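Local atomic coordinates of 450aa long hypothetical fmu protein (Pyrococcus horikoshii, PDB entry 2YXL), a protein that probably transfers methyl groups from S-adenosylmethionine to cytosine C5 in RNA. Residues 336-341 against 366-371; 386-391 against 441-446. All coordinates share one frame; numbering follows the deposited sequence.

Contact 1 (336-341 against 366-371). With SFG (sinefungin), chain B.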
# COMPACT_ATOMS: atom_id res chain seq x y z
N LEU A 336 1.70 -16.23 8.17
CA LEU A 336 1.80 -16.11 6.73
C LEU A 336 1.01 -14.89 6.26
O LEU A 336 -0.19 -14.97 5.97
CB LEU A 336 1.33 -17.40 6.02
CG LEU A 336 1.35 -17.46 4.48
CD1 LEU A 336 2.67 -16.97 3.88
CD2 LEU A 336 1.04 -18.87 4.00
N ASP A 337 1.69 -13.75 6.24
CA ASP A 337 1.14 -12.54 5.65
C ASP A 337 1.47 -12.62 4.17
O ASP A 337 2.47 -12.06 3.70
CB ASP A 337 1.72 -11.29 6.30
CG ASP A 337 1.11 -10.01 5.77
OD1 ASP A 337 -0.13 -9.98 5.54
OD2 ASP A 337 1.85 -9.03 5.57
N ALA A 338 0.62 -13.34 3.45
CA ALA A 338 0.91 -13.82 2.10
C ALA A 338 1.04 -12.71 1.07
O ALA A 338 0.30 -11.73 1.12
CB ALA A 338 -0.15 -14.82 1.67
N PRO A 339 1.99 -12.87 0.12
CA PRO A 339 2.00 -11.99 -1.04
C PRO A 339 0.64 -12.08 -1.72
O PRO A 339 0.10 -13.18 -1.86
CB PRO A 339 3.10 -12.58 -1.93
CG PRO A 339 3.34 -13.96 -1.40
CD PRO A 339 3.08 -13.86 0.06
N CYS A 340 0.09 -10.94 -2.12
CA CYS A 340 -1.27 -10.92 -2.65
C CYS A 340 -1.46 -9.78 -3.65
O CYS A 340 -0.52 -9.05 -3.96
CB CYS A 340 -2.28 -10.82 -1.51
SG CYS A 340 -2.22 -9.27 -0.59
N THR A 341 -2.69 -9.65 -4.15
CA THR A 341 -3.05 -8.62 -5.13
C THR A 341 -2.99 -7.20 -4.57
O THR A 341 -2.81 -6.24 -5.33
CB THR A 341 -4.46 -8.85 -5.70
OG1 THR A 341 -5.40 -9.00 -4.63
CG2 THR A 341 -4.48 -10.08 -6.61
N GLN A 366 -2.52 -19.43 -6.26
CA GLN A 366 -1.73 -20.66 -6.28
C GLN A 366 -0.47 -20.54 -5.41
O GLN A 366 -0.10 -21.49 -4.72
CB GLN A 366 -1.35 -21.06 -7.72
CG GLN A 366 -0.77 -22.47 -7.86
CD GLN A 366 -0.37 -22.84 -9.29
OE1 GLN A 366 -0.80 -23.87 -9.81
NE2 GLN A 366 0.45 -22.01 -9.91
N LEU A 367 0.18 -19.37 -5.44
CA LEU A 367 1.37 -19.13 -4.63
C LEU A 367 1.06 -19.15 -3.14
O LEU A 367 1.85 -19.66 -2.34
CB LEU A 367 2.06 -17.81 -5.02
CG LEU A 367 3.32 -17.39 -4.25
CD1 LEU A 367 4.45 -18.42 -4.35
CD2 LEU A 367 3.81 -16.03 -4.71
N GLN A 368 -0.10 -18.62 -2.77
CA GLN A 368 -0.56 -18.62 -1.38
C GLN A 368 -0.80 -20.04 -0.88
O GLN A 368 -0.45 -20.37 0.26
CB GLN A 368 -1.82 -17.76 -1.24
CG GLN A 368 -1.58 -16.26 -1.43
CD GLN A 368 -2.78 -15.51 -1.98
OE1 GLN A 368 -3.90 -16.03 -2.01
NE2 GLN A 368 -2.56 -14.28 -2.41
N ARG A 369 -1.37 -20.89 -1.73
CA ARG A 369 -1.64 -22.29 -1.39
C ARG A 369 -0.37 -23.09 -1.12
O ARG A 369 -0.34 -23.90 -0.19
CB ARG A 369 -2.49 -22.97 -2.47
CG ARG A 369 -3.93 -22.49 -2.53
CD ARG A 369 -4.75 -23.36 -3.47
NE ARG A 369 -5.94 -22.68 -3.97
CZ ARG A 369 -6.82 -23.21 -4.82
NH1 ARG A 369 -7.87 -22.51 -5.21
NH2 ARG A 369 -6.65 -24.45 -5.27
N GLU A 370 0.67 -22.88 -1.93
CA GLU A 370 1.93 -23.61 -1.75
C GLU A 370 2.79 -23.05 -0.61
O GLU A 370 3.61 -23.77 -0.04
CB GLU A 370 2.72 -23.74 -3.07
CG GLU A 370 3.18 -22.43 -3.70
CD GLU A 370 3.59 -22.59 -5.16
OE1 GLU A 370 3.03 -23.47 -5.85
OE2 GLU A 370 4.47 -21.83 -5.62
N LEU A 371 2.58 -21.78 -0.27
CA LEU A 371 3.16 -21.23 0.96
C LEU A 371 2.38 -21.75 2.17
O LEU A 371 2.97 -22.04 3.22
CB LEU A 371 3.16 -19.70 0.93
CG LEU A 371 4.07 -18.99 -0.08
CD1 LEU A 371 3.75 -17.50 -0.11
CD2 LEU A 371 5.54 -19.21 0.22
N SFG B . 4.50 -9.25 6.14
CA SFG B . 5.17 -8.08 5.53
C SFG B . 5.07 -6.86 6.47
O SFG B . 5.93 -5.97 6.34
OXT SFG B . 4.15 -6.86 7.31
CB SFG B . 4.56 -7.78 4.15
CG SFG B . 4.83 -8.93 3.16
CD SFG B . 4.31 -8.63 1.74
NE SFG B . 2.85 -8.49 1.78
C5' SFG B . 4.64 -9.77 0.75
C4' SFG B . 6.13 -10.20 0.72
O4' SFG B . 6.13 -11.59 0.32
C3' SFG B . 6.97 -9.46 -0.34
O3' SFG B . 8.06 -8.80 0.33
C2' SFG B . 7.50 -10.58 -1.25
O2' SFG B . 8.87 -10.35 -1.61
C1' SFG B . 7.40 -11.79 -0.34
N9 SFG B . 7.35 -13.11 -1.05
C8 SFG B . 6.62 -13.41 -2.12
N7 SFG B . 6.83 -14.68 -2.47
C5 SFG B . 7.70 -15.20 -1.60
C6 SFG B . 8.28 -16.45 -1.45
N6 SFG B . 7.99 -17.44 -2.29
N1 SFG B . 9.14 -16.65 -0.44
C2 SFG B . 9.44 -15.67 0.41
N3 SFG B . 8.90 -14.47 0.29
C4 SFG B . 8.03 -14.20 -0.70
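Gln368 reaches out from its helix to grip Pro339 by its carbonyl oxygen. The bond from Gln368 NE2 to Pro339 O is 2.9 Å long and nearly straight, with 167° at the hydrogen. The amide nitrogen lies in the carbonyl plane, on a lone pair, and the oxygen lies close to the plane of the glutamine amide. A long amide suits this place: CG sits anti to the carbonyl carbon (chi1 -69°), and the extended chain beyond it is what carries the amide from the helix to the loop. On the way Gln368 CG packs 3.7 Å from Ala338 CB, a methyl small enough to let the glutamine pass.

Leucines complete this shell. Leu371 meets Pro339 tip to tip, CD1 to CD at 3.7 Å, while Leu367 CD2 approaches Pro339 CG at 3.9 Å. Leu336 crosses Leu371 at about a right angle, bringing Leu336 CD2 within 3.8 Å of Leu371 CB. Held in this way, the rigid proline ring places Pro339 CG 3.4 Å from sinefungin C8, in the adenine. Leu367 CD2 and Leu371 CD2 extend the same apolar lining toward N7 and N6 of the base.

Asp337 takes no part in the packing on the helix and instead serves the amino-acid end of the ligand. Asp337 OD2 accepts a hydrogen bond of 2.7 Å from the alpha-amino nitrogen, N, of sinefungin.

Farther out, Glu396 OE1 accepts a second bond from Gln368 NE2, which helps to fix the rotation of the amide. Asp337 is positioned by a salt bridge from OD2 to Lys273 and by Thr388 OG1, hydrogen-bonded to OD1. The sequence Asp-Ala-Pro-Cys, bordering the cofactor pocket of a Rossmann-like class I methyltransferase, matches motif IV of the RNA cytosine-5 methyltransferases.

Contact 2 (386-391 against 441-446)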
# COMPACT_ATOMS: atom_id res chain seq x y z
N LEU A 386 -1.51 -18.31 11.42
CA LEU A 386 -2.35 -17.21 10.97
C LEU A 386 -2.06 -16.87 9.52
O LEU A 386 -0.92 -16.62 9.14
CB LEU A 386 -2.21 -15.96 11.85
CG LEU A 386 -2.98 -14.71 11.38
CD1 LEU A 386 -4.50 -14.86 11.49
CD2 LEU A 386 -2.51 -13.47 12.14
N TYR A 387 -3.12 -16.89 8.72
CA TYR A 387 -3.03 -16.51 7.32
C TYR A 387 -3.71 -15.16 7.14
O TYR A 387 -4.86 -14.96 7.55
CB TYR A 387 -3.70 -17.59 6.46
CG TYR A 387 -3.78 -17.27 4.98
CD1 TYR A 387 -2.71 -17.53 4.13
CD2 TYR A 387 -4.95 -16.74 4.43
CE1 TYR A 387 -2.78 -17.26 2.77
CE2 TYR A 387 -5.03 -16.46 3.07
CZ TYR A 387 -3.95 -16.72 2.25
OH TYR A 387 -4.04 -16.44 0.90
N THR A 388 -2.98 -14.21 6.55
CA THR A 388 -3.53 -12.90 6.25
C THR A 388 -3.13 -12.45 4.86
O THR A 388 -2.05 -12.78 4.38
CB THR A 388 -3.07 -11.79 7.25
OG1 THR A 388 -1.65 -11.67 7.23
CG2 THR A 388 -3.54 -12.08 8.67
N THR A 389 -4.04 -11.72 4.22
CA THR A 389 -3.74 -10.94 3.03
C THR A 389 -4.33 -9.55 3.20
O THR A 389 -5.22 -9.33 4.04
CB THR A 389 -4.35 -11.56 1.74
OG1 THR A 389 -5.77 -11.33 1.73
CG2 THR A 389 -4.06 -13.06 1.64
N CYS A 390 -3.85 -8.60 2.41
CA CYS A 390 -4.51 -7.30 2.31
C CYS A 390 -5.26 -7.25 0.98
O CYS A 390 -5.19 -6.27 0.24
CB CYS A 390 -3.52 -6.15 2.47
SG CYS A 390 -2.06 -6.31 1.45
N SER A 391 -5.99 -8.33 0.70
CA SER A 391 -6.81 -8.45 -0.49
C SER A 391 -8.27 -8.63 -0.09
O SER A 391 -8.56 -9.17 0.98
CB SER A 391 -6.35 -9.64 -1.33
OG SER A 391 -7.28 -9.94 -2.36
N PHE A 441 -8.69 -6.17 4.59
CA PHE A 441 -7.81 -7.18 5.18
C PHE A 441 -8.55 -8.47 5.48
O PHE A 441 -9.78 -8.48 5.62
CB PHE A 441 -7.20 -6.63 6.47
CG PHE A 441 -5.76 -7.01 6.68
CD1 PHE A 441 -5.43 -8.05 7.55
CD2 PHE A 441 -4.74 -6.33 6.04
CE1 PHE A 441 -4.10 -8.40 7.77
CE2 PHE A 441 -3.41 -6.67 6.24
CZ PHE A 441 -3.09 -7.71 7.11
N PHE A 442 -7.81 -9.57 5.56
CA PHE A 442 -8.38 -10.88 5.84
C PHE A 442 -7.55 -11.63 6.87
O PHE A 442 -6.32 -11.57 6.84
CB PHE A 442 -8.49 -11.70 4.56
CG PHE A 442 -9.09 -13.07 4.75
CD1 PHE A 442 -10.46 -13.22 4.94
CD2 PHE A 442 -8.28 -14.20 4.74
CE1 PHE A 442 -11.01 -14.48 5.12
CE2 PHE A 442 -8.82 -15.46 4.91
CZ PHE A 442 -10.19 -15.60 5.11
N TYR A 443 -8.23 -12.32 7.78
CA TYR A 443 -7.60 -13.07 8.86
C TYR A 443 -8.15 -14.49 8.92
O TYR A 443 -9.37 -14.70 8.88
CB TYR A 443 -7.87 -12.39 10.22
CG TYR A 443 -7.55 -10.92 10.29
CD1 TYR A 443 -8.44 -9.97 9.77
CD2 TYR A 443 -6.39 -10.46 10.91
CE1 TYR A 443 -8.17 -8.62 9.84
CE2 TYR A 443 -6.11 -9.10 10.99
CZ TYR A 443 -7.00 -8.19 10.45
OH TYR A 443 -6.74 -6.85 10.51
N ALA A 444 -7.25 -15.47 9.04
CA ALA A 444 -7.64 -16.85 9.27
C ALA A 444 -6.69 -17.50 10.26
O ALA A 444 -5.51 -17.72 9.95
CB ALA A 444 -7.66 -17.63 7.97
N LEU A 445 -7.19 -17.78 11.46
CA LEU A 445 -6.39 -18.40 12.50
C LEU A 445 -6.64 -19.91 12.54
O LEU A 445 -7.79 -20.37 12.58
CB LEU A 445 -6.65 -17.76 13.87
CG LEU A 445 -5.71 -18.11 15.03
CD1 LEU A 445 -4.27 -17.64 14.76
CD2 LEU A 445 -6.22 -17.53 16.34
N LEU A 446 -5.55 -20.67 12.53
CA LEU A 446 -5.60 -22.11 12.38
C LEU A 446 -4.71 -22.75 13.44
O LEU A 446 -3.66 -22.22 13.77
CB LEU A 446 -5.11 -22.51 10.99
CG LEU A 446 -5.74 -21.77 9.80
CD1 LEU A 446 -4.74 -21.54 8.67
CD2 LEU A 446 -6.99 -22.49 9.31
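With chi1 at -142°, the ring of Phe441 is swung toward the backbone of Thr388 to Cys390, and Thr389 O stands 3.5 Å above the plane of the Phe441 ring, over its centre. Thr388 has CG2 anti to its carbonyl carbon (chi1 60°), which rests this methyl against Tyr443 CD2, while OG1 hydrogen-bonds Asp337 OD1. Thr388 CB lies 3.6 Å from Phe441 CE1. From the loop, Cys390 CB, of the predicted nucleophile, meets Phe441 CD2 at 3.8 Å. The broad, flat ring of Phe441 suits this place because it touches three successive residues at once. An alanine in place of Phe441 would probably open a gap under Thr389 O and take away the ring that Thr388 and Cys390 pack on.

The two strands are antiparallel, and a hydrogen-bonded pair is formed by Tyr387 and Ala444. Tyr387 N gives to Ala444 O at 2.8 Å, and Ala444 N returns a bond to Tyr387 O at 2.9 Å. Farther along, Phe442 N gives to Thr389 O at 3.0 Å, while the reverse bond, from Thr389 N to Phe442 O, is weak. Next to this pair an ST turn forms, Thr389 OG1 accepting from Ser391 N and also hydrogen-bonding Asn397 ND2. Tyr387 and Phe442 meet edge to edge, CD2 to CE2 at 4.1 Å, beside the small Ala444. On the opposite face, Leu386 CB packs 3.9 Å from Leu445 CD1.

Leu386, Phe441 and Tyr443 face helix 246-255, where Tyr443 OH bonds Ala247 O. Tyr387, Phe442 and Ala444 pack against helix 398-407, and Tyr387 OH bonds Glu396 O just before that helix. Strand 441-447 is thus sandwiched between the two helices, with strand 383-389 along one edge and strand 429-431 also paired to it.

How the contacts relate
Contact 1 and contact 2 follow one another along the chain, with centres 10 Å apart, and share one mixed sheet of the methyltransferase domain. Strands 331-337 and 383-389 are parallel neighbours, joined through helix 361-376 in a beta-alpha-beta crossover; strand 441-447 then adds the antiparallel partner. Leu336 N probably bonds Leu386 O at 2.8 Å, and the Asp337 to Thr388 link means that contact 2 helps to position a ligand-binding side chain of contact 1. Beyond the paired strands, Cys340 lies against Cys390, the predicted nucleophile. The adjoining strands therefore bring the cofactor pocket next to the probable catalytic site.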